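Local coordinates for N-acetylglucosamine-6-phosphate deacetylase (Mycobacterium smegmatis, PDB 6FV4), which probably removes the acetyl group from N-acetylglucosamine-6-phosphate, using bound divalent metal ions, as a member of the NagA family of metal-dependent hydrolases, at residues T144-A149 against A229-D234; E206-Q211 against R235-P240; D210-A215 against A241-E246. The protein carries 1 engineered substitution. All coordinates share one frame; numbering follows the deposited sequence.

The three contacts show how a loop near a metal site is tied into the helical layer of an amidohydrolase domain. Their second segments follow one another without a gap, from A229 to E246, through the loop after strand 222-223 and into helix 240-246. Contact 1 sets this run against the loop after strand 134-138; contacts 2 and 3 set it against the start and body of helix 209-217, and share D210 and Q211. The centres of contacts 2 and 3 are about 7 Å apart, and that of contact 1 is about 12 Å from contact 2 and 15 Å from contact 3. All three reach the second subunit, so this run adjoins the dimer interface.

Contact 1: T144-A149 against A229-D234; sequences TLRCGA and AMRPID
R146 and T144 pack against A229 to P232 where two loops of the amidohydrolase fold meet, one following strand 134-138 and the other strand 222-223. The loop 144-149 is shaped by two turns: an ST turn, in which T144 OG1 accepts from R146 N (3.2 Å), and a type II beta turn from R146 to A149, with G148 taking the positive phi at its third position. The tighter part is built on the other loop's backbone. T144 CG2 lies 3.8 Å from A229 O and also reaches A229 CB, in a buried corner shared with H204. Two residues on, the R146 side chain runs along the facing loop, its chain extended from CG to NE, and CD comes within 3.5 Å of M230 O. A chi4 of -90° then turns the guanidinium across its own chain, so that one face lies over R231 CA and P232 CD, both toward its margin. E206 receives both T144 OG1 and, in a salt bridge, R146 NE, which fixes the two side chains that carry the contact. The outer part is looser: C147 is exposed and meets A229 mainly through its backbone, with C147 O 4.1 Å from A229 N. A149 and A229 are predicted to bind substrate, in agreement with their backbone N atoms in the second subunit, which hydrogen-bond the sugar phosphate there. P232, although exposed, still packs on R146: its CD stands 3.2 Å above the guanidinium plane, 3.6 Å from both NH1 and NH2.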
loop_
_atom_site.group_PDB
_atom_site.type_symbol
_atom_site.label_atom_id
_atom_site.label_comp_id
_atom_site.label_asym_id
_atom_site.label_seq_id
_atom_site.Cartn_x
_atom_site.Cartn_y
_atom_site.Cartn_z
ATOM N N THR B 144 -2.274 16.197 17.531
ATOM C CA THR B 144 -3.529 15.740 16.953
ATOM C C THR B 144 -4.596 15.709 18.035
ATOM O O THR B 144 -4.301 15.548 19.229
ATOM C CB THR B 144 -3.410 14.360 16.275
ATOM O OG1 THR B 144 -4.607 14.097 15.539
ATOM C CG2 THR B 144 -3.226 13.249 17.300
ATOM N N LEU B 145 -5.839 15.902 17.600
ATOM C CA LEU B 145 -7.009 15.765 18.454
ATOM C C LEU B 145 -7.830 14.535 18.098
ATOM O O LEU B 145 -8.912 14.336 18.665
ATOM C CB LEU B 145 -7.877 17.026 18.372
ATOM C CG LEU B 145 -7.154 18.358 18.580
ATOM C CD1 LEU B 145 -8.141 19.521 18.719
ATOM C CD2 LEU B 145 -6.219 18.285 19.798
ATOM N N ARG B 146 -7.349 13.714 17.166
ATOM C CA ARG B 146 -8.081 12.531 16.739
ATOM C C ARG B 146 -8.186 11.530 17.886
ATOM O O ARG B 146 -7.463 11.610 18.887
ATOM C CB ARG B 146 -7.405 11.881 15.526
ATOM C CG ARG B 146 -7.471 12.735 14.273
ATOM C CD ARG B 146 -6.669 12.163 13.103
ATOM N NE ARG B 146 -6.668 13.132 12.012
ATOM C CZ ARG B 146 -7.585 13.179 11.051
ATOM N NH1 ARG B 146 -8.557 12.281 11.010
ATOM N NH2 ARG B 146 -7.514 14.121 10.119
ATOM N N CYS B 147 -9.121 10.595 17.737
ATOM C CA CYS B 147 -9.270 9.525 18.711
ATOM C C CYS B 147 -7.966 8.753 18.833
ATOM O O CYS B 147 -7.367 8.346 17.831
ATOM C CB CYS B 147 -10.409 8.596 18.311
ATOM S SG CYS B 147 -12.033 9.351 18.508
ATOM N N GLY B 148 -7.518 8.572 20.072
ATOM C CA GLY B 148 -6.183 8.108 20.366
ATOM C C GLY B 148 -5.326 9.142 21.065
ATOM O O GLY B 148 -4.334 8.770 21.710
ATOM N N ALA B 149 -5.678 10.426 20.951
ATOM C CA ALA B 149 -4.962 11.474 21.664
ATOM C C ALA B 149 -4.930 11.159 23.154
ATOM O O ALA B 149 -5.913 10.682 23.726
ATOM C CB ALA B 149 -5.622 12.833 21.418
ATOM N N ALA B 229 -4.312 7.804 15.219
ATOM C CA ALA B 229 -3.939 9.160 15.644
ATOM C C ALA B 229 -3.163 9.888 14.551
ATOM O O ALA B 229 -2.181 10.582 14.806
ATOM C CB ALA B 229 -3.143 9.139 16.951
ATOM N N MET B 230 -3.619 9.742 13.317
ATOM C CA MET B 230 -2.855 10.193 12.171
ATOM C C MET B 230 -3.836 10.599 11.082
ATOM O O MET B 230 -4.904 10.000 10.959
ATOM C CB MET B 230 -1.930 9.057 11.718
ATOM C CG MET B 230 -1.152 9.272 10.456
ATOM S SD MET B 230 -0.099 7.818 10.222
ATOM C CE MET B 230 1.055 8.030 11.584
ATOM N N ARG B 231 -3.484 11.632 10.329
ATOM C CA ARG B 231 -4.305 12.048 9.201
ATOM C C ARG B 231 -4.462 10.891 8.211
ATOM O O ARG B 231 -3.501 10.161 7.956
ATOM C CB ARG B 231 -3.658 13.255 8.523
ATOM C CG ARG B 231 -4.327 13.712 7.252
ATOM C CD ARG B 231 -3.485 14.765 6.560
ATOM N NE ARG B 231 -3.472 16.019 7.299
ATOM C CZ ARG B 231 -3.808 17.195 6.778
ATOM N NH1 ARG B 231 -4.184 17.278 5.507
ATOM N NH2 ARG B 231 -3.765 18.286 7.529
ATOM N N PRO B 232 -5.654 10.669 7.662
ATOM C CA PRO B 232 -5.845 9.547 6.737
ATOM C C PRO B 232 -5.234 9.807 5.365
ATOM O O PRO B 232 -4.807 10.917 5.033
ATOM C CB PRO B 232 -7.370 9.433 6.634
ATOM C CG PRO B 232 -7.844 10.825 6.886
ATOM C CD PRO B 232 -6.930 11.350 7.957
ATOM N N ILE B 233 -5.220 8.739 4.560
ATOM C CA ILE B 233 -4.809 8.828 3.159
ATOM C C ILE B 233 -5.938 9.432 2.337
ATOM O O ILE B 233 -7.074 8.938 2.358
ATOM C CB ILE B 233 -4.429 7.445 2.608
ATOM C CG1 ILE B 233 -3.270 6.828 3.405
ATOM C CG2 ILE B 233 -4.042 7.542 1.117
ATOM C CD1 ILE B 233 -3.081 5.333 3.106
ATOM N N ASP B 234 -5.617 10.493 1.600
ATOM C CA ASP B 234 -6.506 11.094 0.621
ATOM C C ASP B 234 -5.797 11.146 -0.729
ATOM O O ASP B 234 -4.574 11.313 -0.797
ATOM C CB ASP B 234 -6.937 12.493 1.074
ATOM C CG ASP B 234 -7.643 13.273 -0.011
ATOM O OD1 ASP B 234 -8.854 13.037 -0.212
ATOM O OD2 ASP B 234 -6.993 14.136 -0.646
#

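Contact 2: E206-Q211 against R235-P240; sequences EATYDQ and RREPGP. With 16G (2-acetamido-2-deoxy-6-O-phosphono-alpha-D-glucopyranose), chain D.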
loop_
_atom_site.group_PDB
_atom_site.type_symbol
_atom_site.label_atom_id
_atom_site.label_comp_id
_atom_site.label_asym_id
_atom_site.label_seq_id
_atom_site.Cartn_x
_atom_site.Cartn_y
_atom_site.Cartn_z
ATOM N N GLU B 206 -1.152 15.801 12.315
ATOM C CA GLU B 206 -1.921 16.236 11.164
ATOM C C GLU B 206 -1.013 16.692 10.024
ATOM O O GLU B 206 -1.451 17.454 9.158
ATOM C CB GLU B 206 -2.877 17.362 11.578
ATOM C CG GLU B 206 -3.836 16.988 12.716
ATOM C CD GLU B 206 -4.788 15.863 12.329
ATOM O OE1 GLU B 206 -5.170 15.781 11.134
ATOM O OE2 GLU B 206 -5.159 15.056 13.214
ATOM N N ALA B 207 0.248 16.242 10.018
ATOM C CA ALA B 207 1.204 16.669 9.009
ATOM C C ALA B 207 0.783 16.210 7.620
ATOM O O ALA B 207 0.153 15.166 7.448
ATOM C CB ALA B 207 2.592 16.107 9.306
ATOM N N THR B 208 1.164 16.990 6.620
ATOM C CA THR B 208 0.932 16.579 5.252
ATOM C C THR B 208 2.003 15.573 4.825
ATOM O O THR B 208 2.982 15.308 5.541
ATOM C CB THR B 208 0.919 17.794 4.326
ATOM O OG1 THR B 208 2.234 18.359 4.263
ATOM C CG2 THR B 208 -0.063 18.860 4.839
ATOM N N TYR B 209 1.792 15.004 3.640
ATOM C CA TYR B 209 2.790 14.132 3.029
ATOM C C TYR B 209 4.148 14.820 2.949
ATOM O O TYR B 209 5.174 14.232 3.305
ATOM C CB TYR B 209 2.321 13.702 1.630
ATOM C CG TYR B 209 3.424 13.061 0.798
ATOM C CD1 TYR B 209 3.713 11.709 0.917
ATOM C CD2 TYR B 209 4.180 13.812 -0.090
ATOM C CE1 TYR B 209 4.733 11.123 0.166
ATOM C CE2 TYR B 209 5.199 13.233 -0.846
ATOM C CZ TYR B 209 5.470 11.895 -0.707
ATOM O OH TYR B 209 6.480 11.324 -1.446
ATOM N N ASP B 210 4.167 16.074 2.485
ATOM C CA ASP B 210 5.428 16.792 2.306
ATOM C C ASP B 210 6.120 17.031 3.644
ATOM O O ASP B 210 7.343 16.867 3.765
ATOM C CB ASP B 210 5.190 18.140 1.622
ATOM C CG ASP B 210 4.722 18.009 0.185
ATOM O OD1 ASP B 210 5.074 17.022 -0.490
ATOM O OD2 ASP B 210 4.000 18.924 -0.270
ATOM N N GLN B 211 5.351 17.474 4.650
ATOM C CA GLN B 211 5.905 17.708 5.987
ATOM C C GLN B 211 6.456 16.433 6.611
ATOM O O GLN B 211 7.431 16.486 7.375
ATOM C CB GLN B 211 4.836 18.302 6.900
ATOM C CG GLN B 211 4.449 19.705 6.513
ATOM C CD GLN B 211 3.250 20.208 7.275
ATOM O OE1 GLN B 211 2.303 19.467 7.536
ATOM N NE2 GLN B 211 3.283 21.485 7.635
ATOM N N ARG B 235 -6.593 10.994 -1.799
ATOM C CA ARG B 235 -6.087 10.865 -3.167
ATOM C C ARG B 235 -5.242 12.054 -3.607
ATOM O O ARG B 235 -4.330 11.898 -4.427
ATOM C CB ARG B 235 -7.267 10.718 -4.130
ATOM C CG ARG B 235 -8.215 11.895 -3.964
ATOM C CD ARG B 235 -9.221 11.956 -5.036
ATOM N NE ARG B 235 -9.864 13.269 -5.161
ATOM C CZ ARG B 235 -9.665 14.118 -6.175
ATOM N NH1 ARG B 235 -8.828 13.814 -7.163
ATOM N NH2 ARG B 235 -10.308 15.282 -6.202
ATOM N N ARG B 236 -5.552 13.256 -3.130
ATOM C CA ARG B 236 -4.756 14.416 -3.486
ATOM C C ARG B 236 -3.819 14.881 -2.378
ATOM O O ARG B 236 -2.839 15.562 -2.680
ATOM C CB ARG B 236 -5.666 15.573 -3.922
ATOM C CG ARG B 236 -6.490 15.235 -5.168
ATOM C CD ARG B 236 -7.281 16.432 -5.663
ATOM N NE ARG B 236 -7.801 17.235 -4.556
ATOM C CZ ARG B 236 -8.879 18.012 -4.636
ATOM N NH1 ARG B 236 -9.568 18.080 -5.773
ATOM N NH2 ARG B 236 -9.274 18.713 -3.578
ATOM N N GLU B 237 -4.090 14.543 -1.120
ATOM C CA GLU B 237 -3.139 14.771 -0.027
ATOM C C GLU B 237 -2.936 13.422 0.657
ATOM O O GLU B 237 -3.779 12.999 1.474
ATOM C CB GLU B 237 -3.642 15.854 0.929
ATOM C CG GLU B 237 -2.887 15.875 2.256
ATOM C CD GLU B 237 -1.389 15.938 2.021
ATOM O OE1 GLU B 237 -0.700 15.023 2.497
ATOM O OE2 GLU B 237 -0.902 16.890 1.371
ATOM N N PRO B 238 -1.851 12.704 0.319
ATOM C CA PRO B 238 -1.665 11.346 0.856
ATOM C C PRO B 238 -1.470 11.280 2.370
ATOM O O PRO B 238 -1.745 10.238 2.982
ATOM C CB PRO B 238 -0.403 10.847 0.125
ATOM C CG PRO B 238 -0.220 11.740 -1.036
ATOM C CD PRO B 238 -0.769 13.080 -0.615
ATOM N N GLY B 239 -0.980 12.338 2.998
ATOM C CA GLY B 239 -0.805 12.311 4.431
ATOM C C GLY B 239 0.416 11.513 4.841
ATOM O O GLY B 239 1.162 10.992 4.002
ATOM N N PRO B 240 0.633 11.385 6.155
ATOM C CA PRO B 240 1.910 10.836 6.624
ATOM C C PRO B 240 2.069 9.348 6.374
ATOM O O PRO B 240 3.197 8.908 6.144
ATOM C CB PRO B 240 1.904 11.158 8.132
ATOM C CG PRO B 240 0.710 12.096 8.351
ATOM C CD PRO B 240 -0.261 11.727 7.274
HETATM C C1 16G D . -12.616 11.210 -12.957
HETATM C C2 16G D . -14.138 11.068 -13.049
HETATM C C3 16G D . -14.833 12.155 -12.228
HETATM C C4 16G D . -14.251 12.257 -10.822
HETATM C C5 16G D . -12.741 12.427 -10.916
HETATM C C6 16G D . -12.076 12.541 -9.562
HETATM C C7 16G D . -15.761 10.726 -14.883
HETATM C C8 16G D . -16.018 10.913 -16.349
HETATM N N2 16G D . -14.564 11.140 -14.440
HETATM O O1 16G D . -12.210 12.360 -13.641
HETATM O O3 16G D . -16.220 11.851 -12.141
HETATM O O4 16G D . -14.809 13.376 -10.141
HETATM O O5 16G D . -12.215 11.275 -11.583
HETATM O O6 16G D . -12.887 11.861 -8.582
HETATM O O7 16G D . -16.589 10.209 -14.139
HETATM P P 16G D . -12.489 11.917 -7.047
HETATM O O1P 16G D . -12.616 13.386 -6.658
HETATM O O2P 16G D . -13.296 11.001 -6.192
HETATM O O3P 16G D . -11.047 11.534 -7.083
HETATM O O HOH W 1 1.784 17.163 0.989
#
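The carboxylate of E237 meets the first turn of helix 209-217 and shows how one acid can join a loop to a helix start. Y209 N donates to E237 OE1 (2.7 Å, 163°), arriving on the syn side but tilted 27° out of the carboxylate plane. G239 N reaches the same OE1 from the anti side, also at 2.7 Å and tilted out of the plane toward the other face, so this oxygen is gripped by two backbone N-H groups. The other oxygen, OE2, takes a bond from a water 2.7 Å away, and that water in turn accepts from D210 N. The side chain is brought there by its fold: CG is anti to the backbone N, and a bend at chi2 (52°) swings the carboxylate back over T208 CB. Packing surrounds these bonds. Y209 CB rests on P238 CD, and P240 CG lies 3.2 Å from A207 O, a buried carbonyl oxygen with no polar partner. In the next shell, T208 and Q211 form a capping box, T208 N giving to Q211 OE1 and Q211 N to T208 OG1, while D234 OD2 accepts from E237 N. At the other end of the loop, R235 lies beside the phosphate of a sugar phosphate held largely by the second subunit, though its exact placement is doubtful; R236 is predicted to bind substrate, consistent with this nearby ligand. With two N-H donors on OE1 and a water on OE2, next to a helix N-terminus, E237 is probably ionised, and the helix end may favour that charge.

Contact 3: D210-A215 against A241-E246; sequences DQTRAA and AVALTE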
loop_
_atom_site.group_PDB
_atom_site.type_symbol
_atom_site.label_atom_id
_atom_site.label_comp_id
_atom_site.label_asym_id
_atom_site.label_seq_id
_atom_site.Cartn_x
_atom_site.Cartn_y
_atom_site.Cartn_z
ATOM N N ASP B 210 4.167 16.074 2.485
ATOM C CA ASP B 210 5.428 16.792 2.306
ATOM C C ASP B 210 6.120 17.031 3.644
ATOM O O ASP B 210 7.343 16.867 3.765
ATOM C CB ASP B 210 5.190 18.140 1.622
ATOM C CG ASP B 210 4.722 18.009 0.185
ATOM O OD1 ASP B 210 5.074 17.022 -0.490
ATOM O OD2 ASP B 210 4.000 18.924 -0.270
ATOM N N GLN B 211 5.351 17.474 4.650
ATOM C CA GLN B 211 5.905 17.708 5.987
ATOM C C GLN B 211 6.456 16.433 6.611
ATOM O O GLN B 211 7.431 16.486 7.375
ATOM C CB GLN B 211 4.836 18.302 6.900
ATOM C CG GLN B 211 4.449 19.705 6.513
ATOM C CD GLN B 211 3.250 20.208 7.275
ATOM O OE1 GLN B 211 2.303 19.467 7.536
ATOM N NE2 GLN B 211 3.283 21.485 7.635
ATOM N N THR B 212 5.832 15.286 6.324
ATOM C CA THR B 212 6.301 14.012 6.855
ATOM C C THR B 212 7.572 13.571 6.145
ATOM O O THR B 212 8.533 13.116 6.786
ATOM C CB THR B 212 5.201 12.962 6.707
ATOM O OG1 THR B 212 4.031 13.416 7.395
ATOM C CG2 THR B 212 5.627 11.610 7.255
ATOM N N ARG B 213 7.596 13.710 4.820
ATOM C CA ARG B 213 8.803 13.386 4.071
ATOM C C ARG B 213 9.973 14.258 4.523
ATOM O O ARG B 213 11.118 13.803 4.515
ATOM C CB ARG B 213 8.520 13.521 2.563
ATOM C CG ARG B 213 9.659 13.049 1.682
ATOM C CD ARG B 213 9.540 13.577 0.274
ATOM N NE ARG B 213 9.489 12.491 -0.694
ATOM C CZ ARG B 213 10.566 11.973 -1.280
ATOM N NH1 ARG B 213 11.764 12.460 -0.988
ATOM N NH2 ARG B 213 10.448 10.977 -2.157
ATOM N N ALA B 214 9.703 15.497 4.951
ATOM C CA ALA B 214 10.767 16.342 5.494
ATOM C C ALA B 214 11.266 15.807 6.829
ATOM O O ALA B 214 12.471 15.785 7.079
ATOM C CB ALA B 214 10.285 17.786 5.652
ATOM N N ALA B 215 10.347 15.347 7.682
ATOM C CA ALA B 215 10.715 14.693 8.931
ATOM C C ALA B 215 11.574 13.455 8.688
ATOM O O ALA B 215 12.538 13.210 9.419
ATOM C CB ALA B 215 9.448 14.343 9.720
ATOM N N ALA B 241 0.984 8.563 6.409
ATOM C CA ALA B 241 1.107 7.115 6.245
ATOM C C ALA B 241 1.814 6.747 4.946
ATOM O O ALA B 241 2.556 5.753 4.904
ATOM C CB ALA B 241 -0.273 6.447 6.289
ATOM N N VAL B 242 1.621 7.544 3.894
ATOM C CA VAL B 242 2.196 7.195 2.597
ATOM C C VAL B 242 3.666 7.584 2.535
ATOM O O VAL B 242 4.496 6.808 2.042
ATOM C CB VAL B 242 1.369 7.822 1.456
ATOM C CG1 VAL B 242 2.101 7.714 0.115
ATOM C CG2 VAL B 242 0.012 7.117 1.370
ATOM N N ALA B 243 4.017 8.773 3.058
ATOM C CA ALA B 243 5.427 9.133 3.214
ATOM C C ALA B 243 6.167 8.090 4.035
ATOM O O ALA B 243 7.293 7.703 3.695
ATOM C CB ALA B 243 5.564 10.519 3.860
ATOM N N LEU B 244 5.531 7.587 5.093
ATOM C CA LEU B 244 6.180 6.610 5.964
ATOM C C LEU B 244 6.336 5.246 5.294
ATOM O O LEU B 244 7.367 4.584 5.472
ATOM C CB LEU B 244 5.412 6.489 7.282
ATOM C CG LEU B 244 5.542 7.699 8.225
ATOM C CD1 LEU B 244 4.412 7.685 9.248
ATOM C CD2 LEU B 244 6.898 7.693 8.941
ATOM N N THR B 245 5.331 4.793 4.522
ATOM C CA THR B 245 5.479 3.508 3.848
ATOM C C THR B 245 6.405 3.597 2.646
ATOM O O THR B 245 7.027 2.592 2.279
ATOM C CB THR B 245 4.122 2.945 3.409
ATOM O OG1 THR B 245 3.394 3.927 2.666
ATOM C CG2 THR B 245 3.296 2.523 4.611
ATOM N N GLU B 246 6.526 4.784 2.051
ATOM C CA GLU B 246 7.292 4.953 0.826
ATOM C C GLU B 246 8.796 4.824 1.066
ATOM O O GLU B 246 9.509 4.264 0.229
ATOM C CB GLU B 246 6.930 6.306 0.224
ATOM C CG GLU B 246 7.973 7.008 -0.596
ATOM C CD GLU B 246 7.462 8.356 -1.091
ATOM O OE1 GLU B 246 7.685 9.382 -0.415
ATOM O OE2 GLU B 246 6.802 8.383 -2.146
#
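T212 and A243 meet side chain to side chain where helices 210-215 and 241-246 pack at a shallow crossing angle of -37°, their segment axes 8.4 Å apart. The small A243 is consistent with this close approach: its CB also lies 3.9 Å from R213 N. T212 divides its branches by rotation. Its methyl CG2, opposite the backbone N, goes into the interface, 3.6 Å from A243 CB and 4.0 Å from L244 CG. Its OG1 instead turns back to T208 O, which ties the hydroxyl to the N-cap residue of its own helix. Toward solvent, the exposed R213 and the partly exposed E246 reach for each other in different shapes: R213 leaves with CG anti to N, then bends at chi3 (-122°), whereas E246 is stretched beyond CG. In this long salt bridge E246 OE1 stands 3.6 Å from both NE and NH2 of R213, planes 66° apart, so one oxygen faces two nitrogens rather than a coplanar two-oxygen pairing. E246 OE1 has a closer partner in the Y209 hydroxyl, to which R213 NE is also weakly bonded; OE2 forms a salt bridge with R267 of the second subunit. The two helices lie in the outer layer of the amidohydrolase (beta/alpha)-barrel, helix 209-217 leading into strand 222-223 and helix 240-246 into strand 251-255; A215 touches helix 186-195, and T245 packs on helix 263-273.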